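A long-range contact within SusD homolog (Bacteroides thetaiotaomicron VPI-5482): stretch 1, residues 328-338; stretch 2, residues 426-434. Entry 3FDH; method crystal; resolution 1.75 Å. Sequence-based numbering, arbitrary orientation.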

# COMPACT_ATOMS: atom_id res chain seq x y z
N ALA A 328 0.79 -6.00 13.99
CA ALA A 328 1.79 -5.65 12.98
C ALA A 328 1.64 -4.18 12.62
O ALA A 328 0.50 -3.68 12.47
CB ALA A 328 1.63 -6.53 11.71
N PRO A 329 2.76 -3.47 12.39
CA PRO A 329 2.59 -2.06 12.01
C PRO A 329 2.03 -1.85 10.63
O PRO A 329 2.16 -2.69 9.76
CB PRO A 329 4.01 -1.48 12.02
CG PRO A 329 4.96 -2.70 11.97
CD PRO A 329 4.18 -3.84 12.59
N THR A 330 1.43 -0.69 10.46
CA THR A 330 0.99 -0.25 9.16
C THR A 330 2.15 0.52 8.58
O THR A 330 2.62 1.51 9.14
CB THR A 330 -0.27 0.63 9.20
OG1 THR A 330 -1.39 -0.13 9.64
CG2 THR A 330 -0.54 1.20 7.82
N LEU A 331 2.62 0.04 7.44
CA LEU A 331 3.76 0.65 6.75
C LEU A 331 3.26 1.65 5.67
O LEU A 331 2.74 1.27 4.61
CB LEU A 331 4.70 -0.44 6.17
CG LEU A 331 5.26 -1.42 7.20
CD1 LEU A 331 6.21 -2.44 6.51
CD2 LEU A 331 5.89 -0.69 8.33
N LEU A 332 3.37 2.95 5.99
CA LEU A 332 3.01 4.03 5.06
C LEU A 332 4.01 3.98 3.92
O LEU A 332 3.69 4.29 2.78
CB LEU A 332 2.94 5.39 5.70
CG LEU A 332 1.75 5.62 6.63
CD1 LEU A 332 1.72 7.09 7.15
CD2 LEU A 332 0.43 5.30 5.96
N MSE A 333 5.24 3.57 4.26
CA MSE A 333 6.23 3.31 3.22
C MSE A 333 7.37 2.56 3.84
O MSE A 333 7.98 3.03 4.82
CB MSE A 333 6.68 4.58 2.49
CG MSE A 333 7.43 4.22 1.17
SE MSE A 333 8.37 5.70 0.34
CE MSE A 333 9.42 4.62 -0.88
N SER A 334 7.59 1.37 3.29
CA SER A 334 8.62 0.46 3.80
C SER A 334 10.01 0.65 3.23
O SER A 334 10.23 1.19 2.14
CB SER A 334 8.20 -0.97 3.60
OG SER A 334 8.13 -1.29 2.23
N TYR A 335 10.98 0.19 4.03
CA TYR A 335 12.33 0.20 3.58
C TYR A 335 12.47 -0.71 2.38
O TYR A 335 13.14 -0.38 1.40
CB TYR A 335 13.27 -0.25 4.69
CG TYR A 335 14.72 -0.43 4.28
CD1 TYR A 335 15.51 0.62 3.87
CD2 TYR A 335 15.32 -1.70 4.34
CE1 TYR A 335 16.83 0.42 3.49
CE2 TYR A 335 16.63 -1.90 3.99
CZ TYR A 335 17.38 -0.85 3.57
OH TYR A 335 18.71 -1.09 3.26
N HIS A 336 11.75 -1.84 2.40
CA HIS A 336 11.86 -2.79 1.28
C HIS A 336 11.33 -2.15 0.02
O HIS A 336 11.92 -2.31 -1.03
CB HIS A 336 11.28 -4.22 1.52
CG HIS A 336 9.90 -4.27 2.07
ND1 HIS A 336 9.64 -4.20 3.44
CD2 HIS A 336 8.70 -4.44 1.46
CE1 HIS A 336 8.33 -4.29 3.63
NE2 HIS A 336 7.74 -4.41 2.44
N GLU A 337 10.22 -1.42 0.14
CA GLU A 337 9.67 -0.74 -1.04
C GLU A 337 10.71 0.22 -1.61
O GLU A 337 10.91 0.33 -2.82
CB GLU A 337 8.38 0.04 -0.76
CG GLU A 337 7.98 0.85 -1.95
CD GLU A 337 6.80 1.79 -1.76
OE1 GLU A 337 6.04 1.72 -0.77
OE2 GLU A 337 6.70 2.68 -2.60
N LEU A 338 11.41 0.89 -0.73
CA LEU A 338 12.39 1.89 -1.19
C LEU A 338 13.55 1.19 -1.93
O LEU A 338 14.10 1.68 -2.92
CB LEU A 338 12.92 2.71 -0.01
CG LEU A 338 13.80 3.89 -0.35
CD1 LEU A 338 12.98 5.02 -0.91
CD2 LEU A 338 14.61 4.30 0.92
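Stretch 2, residues 426-434: GASGEATET

Stretch 2 meets stretch 1 as an irregular segment that leads into a helix containing Ala431 to Thr434. Its first half runs beside the extended residues Ala328 to Leu331, and both chains advance in the same sense: Ala328 lies nearest Ala427 (CA to CA 6.6 Å) and Thr330 nearest Ser428 (CA to CA 4.7 Å). One direct backbone hydrogen bond fixes this register, from Leu331 N to Ser428 O (2.8 Å, 157° at the hydrogen). Waters add to the pairing: water 3 donates to both Leu331 O and Gly429 O, two acceptors that cannot bond each other directly, and water 2 links the Thr330 OG1 side chain to Ala427 O.

Ser428 has phi/psi of -85/-7, and Gly429 follows at 83/24, a positive phi that by itself favours glycine. An ideal CB on Gly429 would point toward stretch 1 and lie 3.6 Å from Thr330 CG2, close but not a clash. Ser428 adopts the m rotamer, which places its OG 3.7 Å from Leu331 CD1 and within 2.6 Å of water 1; the same water donates to Pro329 O. Leu331, in the m,t rotamer, points its CB toward stretch 2, whereas Thr330 points its CB away, the alternation expected of an extended chain. At the start of the pairing, Ala328 CB and Ala427 CB make an apolar contact at 4.2 Å.

Glu430 is the principal side-chain anchor. With chi1 m and chi2 t it extends toward the N-terminal end of the helix that starts at Tyr335, and chi3 of -64° orients a carboxylate that engages two residues. Ser334 OG donates to Glu430 OE2 (2.6 Å), while His336 NE2 donates to Glu430 OE1 (2.6 Å, 162°), which approaches the imidazole at its edge, near the ring plane. His336 points its CB sideways, but its p rotamer and chi2 of -85° bring the ring end nearer to stretch 2. The p rotamer of Ser334 serves two ends: its OG accepts from Glu337 N (3.0 Å), capping the helix, and at the same time donates to Glu430.

Farther along, the two helices face each other through acidic side chains. Glu337, extended with chi1 and chi2 both t, and Glu433, bent at chi2 p, bring Glu337 OE2 and Glu433 OE2 to 3.5 Å. Water 5 donates to Glu337 OE2 (2.6 Å) and to Glu433 OE2 (2.7 Å), bridging the like-charged pair.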

# COMPACT_ATOMS: atom_id res chain seq x y z
N GLY A 426 1.30 -9.00 2.74
CA GLY A 426 1.30 -9.02 4.18
C GLY A 426 0.14 -8.34 4.88
O GLY A 426 -0.95 -8.16 4.29
N ALA A 427 0.41 -7.95 6.12
CA ALA A 427 -0.55 -7.24 7.00
C ALA A 427 -0.13 -5.79 7.14
O ALA A 427 -0.64 -5.03 7.99
CB ALA A 427 -0.56 -7.93 8.43
N SER A 428 0.82 -5.39 6.30
CA SER A 428 1.46 -4.06 6.37
C SER A 428 0.75 -2.90 5.67
O SER A 428 1.19 -1.74 5.80
CB SER A 428 2.92 -4.12 5.90
OG SER A 428 3.66 -5.10 6.62
N GLY A 429 -0.30 -3.22 4.93
CA GLY A 429 -1.04 -2.23 4.15
C GLY A 429 -0.41 -1.92 2.80
O GLY A 429 -0.65 -0.87 2.24
N GLU A 430 0.38 -2.85 2.27
CA GLU A 430 1.13 -2.61 0.99
C GLU A 430 0.46 -3.00 -0.32
O GLU A 430 1.00 -2.75 -1.42
CB GLU A 430 2.54 -3.22 1.09
CG GLU A 430 3.39 -2.54 2.15
CD GLU A 430 4.84 -2.99 2.13
OE1 GLU A 430 5.10 -4.19 2.39
OE2 GLU A 430 5.72 -2.13 1.88
N ALA A 431 -0.75 -3.57 -0.22
CA ALA A 431 -1.47 -4.01 -1.42
C ALA A 431 -1.85 -2.79 -2.18
O ALA A 431 -1.90 -2.75 -3.42
CB ALA A 431 -2.71 -4.84 -1.07
N THR A 432 -2.10 -1.75 -1.41
CA THR A 432 -2.51 -0.47 -2.00
C THR A 432 -1.45 -0.07 -3.04
O THR A 432 -1.71 0.19 -4.22
CB THR A 432 -2.60 0.60 -0.88
OG1 THR A 432 -3.74 0.31 -0.05
CG2 THR A 432 -2.74 1.99 -1.43
N GLU A 433 -0.22 -0.04 -2.59
CA GLU A 433 0.90 0.36 -3.46
C GLU A 433 1.19 -0.70 -4.55
O GLU A 433 1.54 -0.38 -5.66
CB GLU A 433 2.12 0.71 -2.61
CG GLU A 433 3.34 1.18 -3.36
CD GLU A 433 3.14 2.49 -4.11
OE1 GLU A 433 2.14 3.17 -3.90
OE2 GLU A 433 4.04 2.84 -4.90
N THR A 434 1.01 -1.97 -4.23
CA THR A 434 1.26 -3.03 -5.24
C THR A 434 0.34 -2.92 -6.41
O THR A 434 0.71 -3.16 -7.56
CB THR A 434 1.15 -4.37 -4.67
OG1 THR A 434 2.25 -4.52 -3.76
CG2 THR A 434 1.24 -5.43 -5.79
O HOH W 1 3.61 -4.84 9.17
O HOH W 2 -1.67 -2.22 8.01
O HOH W 3 -0.31 1.31 4.26
O HOH W 4 5.49 0.40 1.53
O HOH W 5 6.67 2.14 -5.14